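Long-range contact in endo-b-1,4-glucanase (Nasutitermes takasagoensis, PDB 1KS8), which probably cleaves internal beta-1,4-glucosidic linkages of cellulose and related beta-glucans, as a family 9 glycoside hydrolase: residues L232-Q245 / V260-Y273. Residues are numbered along the deposited sequence; the frame is centred on the assembly and turned at random.
Sequences LNTAESLYDEFGLQ and VQVLLAKLTNKQAY
Tyr239 leaves its helix with CG anti to the backbone N (chi1 -178°), which sets its ring against helix 257-268, while Tyr273 swings CG beside its own backbone N and brings its ring in from the start of the next helix. The two meet as a T-shaped pair within the (alpha/alpha)6 barrel fold of family 9: the CE1 edge of Tyr273 points at the middle of one Tyr239 face, with ring centroids 5.2 Å apart and planes at 87°. Leu244 CB lies over the other Tyr239 face, offset toward the rim, just beyond the Schellman motif whose C-prime residue is Gly243. At the ring edge sit Val260 CG1 and Gln261 CG, and Leu264 CD1 approaches Tyr239 CD2 to 3.8 Å; Tyr239 is thus a knob in a hole made by these three and Tyr273. Leu264 serves both rings, since its CB also lies over the centre of a Tyr273 face.

Glu236 draws in Lys270 and the Tyr273 hydroxyl. Its OE2 accepts a hydrogen bond from Tyr273 OH at 2.7 Å on the anti lone pair, and Lys270 NZ forms a salt bridge to the same OE2 at 2.9 Å, arriving on the syn side but 31° out of the carboxylate plane. Replacing Glu236 by an alanine is likely to leave Lys270 without this salt-bridge partner and the Tyr273 hydroxyl without this acceptor. Further along, Leu232 CD1 rests on Thr268 CG2 at 3.6 Å, and Thr268 OG1 accepts from Lys270 N in an ST turn between the two helices. Helix 212-226 also meets this pair of segments, through Leu232 and Val260; the Leu244 side chain is about 4 Å from that of Asp213, a calcium ligand. A water donates to both Asp240 OD1 and Tyr273 OH, 3.0 Å from the latter.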
ATOM      1  N   LEU A 232       6.884  23.321   0.489  1.00 16.58           N
ATOM      2  CA  LEU A 232       5.602  23.692  -0.101  1.00 16.80           C
ATOM      3  C   LEU A 232       5.834  24.399  -1.431  1.00 17.17           C
ATOM      4  O   LEU A 232       5.164  24.114  -2.423  1.00 16.62           O
ATOM      5  CB  LEU A 232       4.820  24.611   0.838  1.00 18.63           C
ATOM      6  CG  LEU A 232       3.484  25.114   0.283  1.00 20.98           C
ATOM      7  CD1 LEU A 232       2.581  23.934  -0.049  1.00 21.20           C
ATOM      8  CD2 LEU A 232       2.821  26.028   1.300  1.00 21.24           C
ATOM      9  N   ASN A 233       6.790  25.324  -1.445  1.00 17.84           N
ATOM     10  CA  ASN A 233       7.112  26.067  -2.656  1.00 17.71           C
ATOM     11  C   ASN A 233       7.556  25.113  -3.753  1.00 16.52           C
ATOM     12  O   ASN A 233       7.138  25.240  -4.903  1.00 16.48           O
ATOM     13  CB  ASN A 233       8.213  27.091  -2.370  1.00 20.17           C
ATOM     14  CG  ASN A 233       7.738  28.221  -1.475  1.00 23.24           C
ATOM     15  OD1 ASN A 233       8.546  28.961  -0.912  1.00 25.76           O
ATOM     16  ND2 ASN A 233       6.422  28.368  -1.349  1.00 24.66           N
ATOM     17  N   THR A 234       8.404  24.154  -3.397  1.00 14.83           N
ATOM     18  CA  THR A 234       8.879  23.174  -4.361  1.00 14.62           C
ATOM     19  C   THR A 234       7.706  22.334  -4.865  1.00 13.51           C
ATOM     20  O   THR A 234       7.550  22.131  -6.066  1.00 13.89           O
ATOM     21  CB  THR A 234       9.943  22.247  -3.732  1.00 15.26           C
ATOM     22  OG1 THR A 234      11.112  23.012  -3.409  1.00 17.45           O
ATOM     23  CG2 THR A 234      10.322  21.138  -4.695  1.00 16.69           C
ATOM     24  N   ALA A 235       6.870  21.862  -3.945  1.00 12.83           N
ATOM     25  CA  ALA A 235       5.717  21.052  -4.322  1.00 13.20           C
ATOM     26  C   ALA A 235       4.825  21.771  -5.331  1.00 13.30           C
ATOM     27  O   ALA A 235       4.476  21.213  -6.372  1.00 13.13           O
ATOM     28  CB  ALA A 235       4.909  20.686  -3.084  1.00 12.69           C
ATOM     29  N   GLU A 236       4.466  23.014  -5.025  1.00 13.77           N
ATOM     30  CA  GLU A 236       3.600  23.786  -5.909  1.00 14.71           C
ATOM     31  C   GLU A 236       4.275  24.197  -7.210  1.00 15.91           C
ATOM     32  O   GLU A 236       3.631  24.241  -8.256  1.00 16.11           O
ATOM     33  CB  GLU A 236       3.059  25.014  -5.175  1.00 14.69           C
ATOM     34  CG  GLU A 236       2.167  24.655  -3.995  1.00 17.05           C
ATOM     35  CD  GLU A 236       1.320  25.815  -3.517  1.00 18.59           C
ATOM     36  OE1 GLU A 236       1.876  26.760  -2.920  1.00 19.17           O
ATOM     37  OE2 GLU A 236       0.095  25.781  -3.750  1.00 19.06           O
ATOM     38  N   SER A 237       5.569  24.493  -7.152  1.00 15.33           N
ATOM     39  CA  SER A 237       6.303  24.875  -8.353  1.00 16.97           C
ATOM     40  C   SER A 237       6.354  23.696  -9.321  1.00 16.20           C
ATOM     41  O   SER A 237       6.102  23.852 -10.514  1.00 15.55           O
ATOM     42  CB  SER A 237       7.725  25.316  -7.995  1.00 17.53           C
ATOM     43  OG  SER A 237       7.714  26.529  -7.260  1.00 22.84           O
ATOM     44  N   LEU A 238       6.678  22.514  -8.803  1.00 14.93           N
ATOM     45  CA  LEU A 238       6.753  21.324  -9.639  1.00 15.61           C
ATOM     46  C   LEU A 238       5.365  20.918 -10.126  1.00 14.43           C
ATOM     47  O   LEU A 238       5.210  20.440 -11.248  1.00 14.43           O
ATOM     48  CB  LEU A 238       7.406  20.167  -8.868  1.00 16.49           C
ATOM     49  CG  LEU A 238       8.932  20.204  -8.691  1.00 18.46           C
ATOM     50  CD1 LEU A 238       9.596  20.200 -10.056  1.00 19.72           C
ATOM     51  CD2 LEU A 238       9.359  21.433  -7.920  1.00 21.80           C
ATOM     52  N   TYR A 239       4.355  21.115  -9.284  1.00 14.26           N
ATOM     53  CA  TYR A 239       2.985  20.777  -9.655  1.00 15.04           C
ATOM     54  C   TYR A 239       2.600  21.557 -10.911  1.00 15.82           C
ATOM     55  O   TYR A 239       2.008  21.006 -11.839  1.00 15.84           O
ATOM     56  CB  TYR A 239       2.024  21.111  -8.506  1.00 15.27           C
ATOM     57  CG  TYR A 239       0.572  20.758  -8.774  1.00 15.67           C
ATOM     58  CD1 TYR A 239      -0.227  21.564  -9.589  1.00 15.44           C
ATOM     59  CD2 TYR A 239       0.001  19.611  -8.224  1.00 15.69           C
ATOM     60  CE1 TYR A 239      -1.558  21.235  -9.846  1.00 17.13           C
ATOM     61  CE2 TYR A 239      -1.327  19.273  -8.477  1.00 15.45           C
ATOM     62  CZ  TYR A 239      -2.100  20.088  -9.288  1.00 16.87           C
ATOM     63  OH  TYR A 239      -3.413  19.753  -9.544  1.00 17.32           O
ATOM     64  N   ASP A 240       2.944  22.842 -10.932  1.00 17.86           N
ATOM     65  CA  ASP A 240       2.639  23.694 -12.076  1.00 18.72           C
ATOM     66  C   ASP A 240       3.538  23.365 -13.263  1.00 19.40           C
ATOM     67  O   ASP A 240       3.069  23.269 -14.394  1.00 20.06           O
ATOM     68  CB  ASP A 240       2.806  25.173 -11.712  1.00 20.64           C
ATOM     69  CG  ASP A 240       1.824  25.631 -10.653  1.00 22.25           C
ATOM     70  OD1 ASP A 240       0.716  25.058 -10.578  1.00 23.73           O
ATOM     71  OD2 ASP A 240       2.152  26.577  -9.907  1.00 23.57           O
ATOM     72  N   GLU A 241       4.831  23.192 -12.999  1.00 20.17           N
ATOM     73  CA  GLU A 241       5.795  22.880 -14.050  1.00 21.09           C
ATOM     74  C   GLU A 241       5.397  21.615 -14.804  1.00 21.35           C
ATOM     75  O   GLU A 241       5.405  21.580 -16.036  1.00 22.19           O
ATOM     76  CB  GLU A 241       7.191  22.679 -13.450  1.00 22.46           C
ATOM     77  CG  GLU A 241       8.295  22.525 -14.490  1.00 25.11           C
ATOM     78  CD  GLU A 241       9.606  22.035 -13.898  1.00 27.09           C
ATOM     79  OE1 GLU A 241       9.986  22.506 -12.806  1.00 28.60           O
ATOM     80  OE2 GLU A 241      10.263  21.186 -14.536  1.00 29.25           O
ATOM     81  N   PHE A 242       5.050  20.579 -14.049  1.00 20.98           N
ATOM     82  CA  PHE A 242       4.664  19.294 -14.617  1.00 20.86           C
ATOM     83  C   PHE A 242       3.211  19.267 -15.092  1.00 20.83           C
ATOM     84  O   PHE A 242       2.786  18.321 -15.754  1.00 22.11           O
ATOM     85  CB  PHE A 242       4.894  18.192 -13.578  1.00 20.95           C
ATOM     86  CG  PHE A 242       6.323  18.077 -13.109  1.00 21.62           C
ATOM     87  CD1 PHE A 242       6.613  17.503 -11.875  1.00 21.77           C
ATOM     88  CD2 PHE A 242       7.377  18.518 -13.904  1.00 22.68           C
ATOM     89  CE1 PHE A 242       7.932  17.367 -11.439  1.00 21.48           C
ATOM     90  CE2 PHE A 242       8.699  18.387 -13.479  1.00 22.91           C
ATOM     91  CZ  PHE A 242       8.977  17.811 -12.245  1.00 22.39           C
ATOM     92  N   GLY A 243       2.452  20.304 -14.749  1.00 20.30           N
ATOM     93  CA  GLY A 243       1.057  20.377 -15.152  1.00 20.23           C
ATOM     94  C   GLY A 243       0.198  19.237 -14.630  1.00 20.52           C
ATOM     95  O   GLY A 243      -0.622  18.685 -15.363  1.00 19.49           O
ATOM     96  N   LEU A 244       0.375  18.890 -13.360  1.00 20.10           N
ATOM     97  CA  LEU A 244      -0.388  17.803 -12.753  1.00 19.91           C
ATOM     98  C   LEU A 244      -1.901  17.981 -12.807  1.00 20.34           C
ATOM     99  O   LEU A 244      -2.642  17.001 -12.747  1.00 19.78           O
ATOM    100  CB  LEU A 244       0.043  17.602 -11.298  1.00 20.43           C
ATOM    101  CG  LEU A 244       1.164  16.590 -11.041  1.00 21.77           C
ATOM    102  CD1 LEU A 244       2.409  16.981 -11.811  1.00 22.57           C
ATOM    103  CD2 LEU A 244       1.452  16.526  -9.550  1.00 21.57           C
ATOM    104  N   GLN A 245      -2.368  19.220 -12.916  1.00 20.65           N
ATOM    105  CA  GLN A 245      -3.804  19.464 -12.972  1.00 22.70           C
ATOM    106  C   GLN A 245      -4.433  18.780 -14.185  1.00 22.65           C
ATOM    107  O   GLN A 245      -5.635  18.511 -14.199  1.00 22.53           O
ATOM    108  CB  GLN A 245      -4.095  20.967 -13.034  1.00 23.62           C
ATOM    109  CG  GLN A 245      -3.503  21.668 -14.245  1.00 26.70           C
ATOM    110  CD  GLN A 245      -2.153  22.296 -13.957  1.00 27.87           C
ATOM    111  OE1 GLN A 245      -1.258  21.655 -13.405  1.00 29.26           O
ATOM    112  NE2 GLN A 245      -2.000  23.559 -14.337  1.00 30.78           N
ATOM    113  N   VAL A 260      -2.093  13.694  -4.450  1.00 10.77           N
ATOM    114  CA  VAL A 260      -1.334  14.940  -4.393  1.00 11.06           C
ATOM    115  C   VAL A 260      -2.280  16.130  -4.293  1.00 10.24           C
ATOM    116  O   VAL A 260      -2.086  17.032  -3.478  1.00 10.29           O
ATOM    117  CB  VAL A 260      -0.459  15.116  -5.656  1.00 10.54           C
ATOM    118  CG1 VAL A 260       0.098  16.532  -5.719  1.00 13.81           C
ATOM    119  CG2 VAL A 260       0.679  14.108  -5.640  1.00 12.83           C
ATOM    120  N   GLN A 261      -3.312  16.118  -5.125  1.00 10.58           N
ATOM    121  CA  GLN A 261      -4.287  17.197  -5.154  1.00 11.91           C
ATOM    122  C   GLN A 261      -5.098  17.357  -3.871  1.00 10.94           C
ATOM    123  O   GLN A 261      -5.267  18.471  -3.376  1.00 11.61           O
ATOM    124  CB  GLN A 261      -5.210  17.005  -6.356  1.00 13.11           C
ATOM    125  CG  GLN A 261      -4.493  17.258  -7.676  1.00 14.39           C
ATOM    126  CD  GLN A 261      -5.205  16.668  -8.875  1.00 16.14           C
ATOM    127  OE1 GLN A 261      -4.854  16.960 -10.021  1.00 20.57           O
ATOM    128  NE2 GLN A 261      -6.200  15.828  -8.625  1.00 14.25           N
ATOM    129  N   VAL A 262      -5.598  16.258  -3.314  1.00 11.29           N
ATOM    130  CA  VAL A 262      -6.379  16.375  -2.093  1.00 11.80           C
ATOM    131  C   VAL A 262      -5.466  16.734  -0.919  1.00 12.21           C
ATOM    132  O   VAL A 262      -5.890  17.399   0.026  1.00 13.70           O
ATOM    133  CB  VAL A 262      -7.180  15.072  -1.804  1.00 12.80           C
ATOM    134  CG1 VAL A 262      -6.270  13.985  -1.260  1.00 13.93           C
ATOM    135  CG2 VAL A 262      -8.322  15.368  -0.844  1.00 14.52           C
ATOM    136  N   LEU A 263      -4.204  16.319  -0.997  1.00 12.08           N
ATOM    137  CA  LEU A 263      -3.235  16.620   0.055  1.00 12.64           C
ATOM    138  C   LEU A 263      -2.904  18.116   0.006  1.00 12.60           C
ATOM    139  O   LEU A 263      -2.959  18.804   1.025  1.00 14.22           O
ATOM    140  CB  LEU A 263      -1.950  15.809  -0.152  1.00 14.68           C
ATOM    141  CG  LEU A 263      -1.138  15.348   1.066  1.00 19.41           C
ATOM    142  CD1 LEU A 263       0.302  15.106   0.624  1.00 15.53           C
ATOM    143  CD2 LEU A 263      -1.173  16.373   2.183  1.00 19.07           C
ATOM    144  N   LEU A 264      -2.554  18.613  -1.178  1.00 12.57           N
ATOM    145  CA  LEU A 264      -2.229  20.027  -1.327  1.00 11.70           C
ATOM    146  C   LEU A 264      -3.430  20.917  -1.020  1.00 12.57           C
ATOM    147  O   LEU A 264      -3.267  22.033  -0.529  1.00 13.51           O
ATOM    148  CB  LEU A 264      -1.703  20.318  -2.739  1.00 12.47           C
ATOM    149  CG  LEU A 264      -0.254  19.881  -2.987  1.00 11.54           C
ATOM    150  CD1 LEU A 264       0.112  20.107  -4.441  1.00 13.30           C
ATOM    151  CD2 LEU A 264       0.683  20.664  -2.074  1.00 13.28           C
ATOM    152  N   ALA A 265      -4.633  20.427  -1.300  1.00 12.82           N
ATOM    153  CA  ALA A 265      -5.832  21.205  -1.015  1.00 12.79           C
ATOM    154  C   ALA A 265      -5.907  21.439   0.493  1.00 13.79           C
ATOM    155  O   ALA A 265      -6.243  22.531   0.947  1.00 14.69           O
ATOM    156  CB  ALA A 265      -7.075  20.460  -1.494  1.00 11.90           C
ATOM    157  N   LYS A 266      -5.581  20.409   1.266  1.00 13.44           N
ATOM    158  CA  LYS A 266      -5.618  20.514   2.720  1.00 14.35           C
ATOM    159  C   LYS A 266      -4.492  21.387   3.266  1.00 15.76           C
ATOM    160  O   LYS A 266      -4.700  22.183   4.182  1.00 16.74           O
ATOM    161  CB  LYS A 266      -5.529  19.124   3.355  1.00 15.26           C
ATOM    162  CG  LYS A 266      -5.614  19.133   4.875  1.00 17.76           C
ATOM    163  CD  LYS A 266      -5.577  17.720   5.440  1.00 18.71           C
ATOM    164  CE  LYS A 266      -5.848  17.713   6.937  1.00 21.50           C
ATOM    165  NZ  LYS A 266      -4.856  18.522   7.692  1.00 25.52           N
ATOM    166  N   LEU A 267      -3.301  21.238   2.697  1.00 14.73           N
ATOM    167  CA  LEU A 267      -2.131  21.991   3.141  1.00 15.16           C
ATOM    168  C   LEU A 267      -2.118  23.470   2.764  1.00 15.55           C
ATOM    169  O   LEU A 267      -1.535  24.288   3.479  1.00 16.21           O
ATOM    170  CB  LEU A 267      -0.856  21.333   2.601  1.00 15.57           C
ATOM    171  CG  LEU A 267      -0.571  19.899   3.049  1.00 14.86           C
ATOM    172  CD1 LEU A 267       0.672  19.386   2.341  1.00 16.16           C
ATOM    173  CD2 LEU A 267      -0.380  19.854   4.556  1.00 17.42           C
ATOM    174  N   THR A 268      -2.755  23.813   1.648  1.00 15.18           N
ATOM    175  CA  THR A 268      -2.777  25.197   1.182  1.00 14.40           C
ATOM    176  C   THR A 268      -4.148  25.862   1.257  1.00 14.86           C
ATOM    177  O   THR A 268      -4.243  27.091   1.258  1.00 15.86           O
ATOM    178  CB  THR A 268      -2.299  25.292  -0.274  1.00 14.05           C
ATOM    179  OG1 THR A 268      -3.256  24.652  -1.129  1.00 14.34           O
ATOM    180  CG2 THR A 268      -0.942  24.611  -0.436  1.00 14.26           C
ATOM    181  N   ASN A 269      -5.200  25.050   1.304  1.00 15.32           N
ATOM    182  CA  ASN A 269      -6.575  25.547   1.359  1.00 15.35           C
ATOM    183  C   ASN A 269      -6.942  26.246   0.049  1.00 15.13           C
ATOM    184  O   ASN A 269      -7.965  26.928  -0.029  1.00 16.72           O
ATOM    185  CB  ASN A 269      -6.751  26.527   2.526  1.00 16.58           C
ATOM    186  CG  ASN A 269      -8.209  26.725   2.913  1.00 18.84           C
ATOM    187  OD1 ASN A 269      -8.580  27.759   3.472  1.00 22.99           O
ATOM    188  ND2 ASN A 269      -9.039  25.727   2.636  1.00 17.87           N
ATOM    189  N   LYS A 270      -6.114  26.075  -0.978  1.00 13.92           N
ATOM    190  CA  LYS A 270      -6.371  26.708  -2.268  1.00 13.03           C
ATOM    191  C   LYS A 270      -7.521  26.046  -3.018  1.00 13.96           C
ATOM    192  O   LYS A 270      -7.593  24.820  -3.121  1.00 13.78           O
ATOM    193  CB  LYS A 270      -5.112  26.692  -3.135  1.00 14.90           C
ATOM    194  CG  LYS A 270      -4.008  27.607  -2.637  1.00 16.33           C
ATOM    195  CD  LYS A 270      -2.834  27.620  -3.598  1.00 17.98           C
ATOM    196  CE  LYS A 270      -1.728  28.536  -3.109  1.00 19.97           C
ATOM    197  NZ  LYS A 270      -0.610  28.597  -4.090  1.00 20.93           N
ATOM    198  N   GLN A 271      -8.414  26.874  -3.553  1.00 12.65           N
ATOM    199  CA  GLN A 271      -9.581  26.387  -4.280  1.00 11.62           C
ATOM    200  C   GLN A 271      -9.258  25.578  -5.535  1.00 11.33           C
ATOM    201  O   GLN A 271      -9.965  24.622  -5.854  1.00 10.81           O
ATOM    202  CB  GLN A 271     -10.491  27.563  -4.659  1.00 12.53           C
ATOM    203  CG  GLN A 271     -11.768  27.138  -5.371  1.00 11.52           C
ATOM    204  CD  GLN A 271     -12.685  26.314  -4.485  1.00 10.46           C
ATOM    205  OE1 GLN A 271     -13.251  25.309  -4.920  1.00 13.11           O
ATOM    206  NE2 GLN A 271     -12.843  26.739  -3.240  1.00 10.17           N
ATOM    207  N   ALA A 272      -8.195  25.952  -6.243  1.00 11.23           N
ATOM    208  CA  ALA A 272      -7.814  25.257  -7.472  1.00 12.31           C
ATOM    209  C   ALA A 272      -7.670  23.747  -7.287  1.00 11.74           C
ATOM    210  O   ALA A 272      -8.152  22.968  -8.108  1.00 12.41           O
ATOM    211  CB  ALA A 272      -6.517  25.842  -8.022  1.00 12.82           C
ATOM    212  N   TYR A 273      -6.999  23.337  -6.217  1.00 11.97           N
ATOM    213  CA  TYR A 273      -6.816  21.914  -5.955  1.00 11.38           C
ATOM    214  C   TYR A 273      -8.160  21.258  -5.655  1.00 11.65           C
ATOM    215  O   TYR A 273      -8.430  20.144  -6.103  1.00 11.05           O
ATOM    216  CB  TYR A 273      -5.870  21.704  -4.772  1.00 11.80           C
ATOM    217  CG  TYR A 273      -4.482  22.273  -4.974  1.00 11.72           C
ATOM    218  CD1 TYR A 273      -3.685  21.863  -6.044  1.00 12.38           C
ATOM    219  CD2 TYR A 273      -3.962  23.216  -4.088  1.00 11.60           C
ATOM    220  CE1 TYR A 273      -2.401  22.379  -6.224  1.00 13.46           C
ATOM    221  CE2 TYR A 273      -2.684  23.735  -4.258  1.00 12.32           C
ATOM    222  CZ  TYR A 273      -1.910  23.314  -5.325  1.00 12.80           C
ATOM    223  OH  TYR A 273      -0.642  23.823  -5.490  1.00 14.40           O
TER
HETATM  224  O   HOH W   1      -5.310  21.456  -9.470  1.00 23.77           O
HETATM  225  O   HOH W   2      -0.614  25.436  -8.070  1.00 31.78           O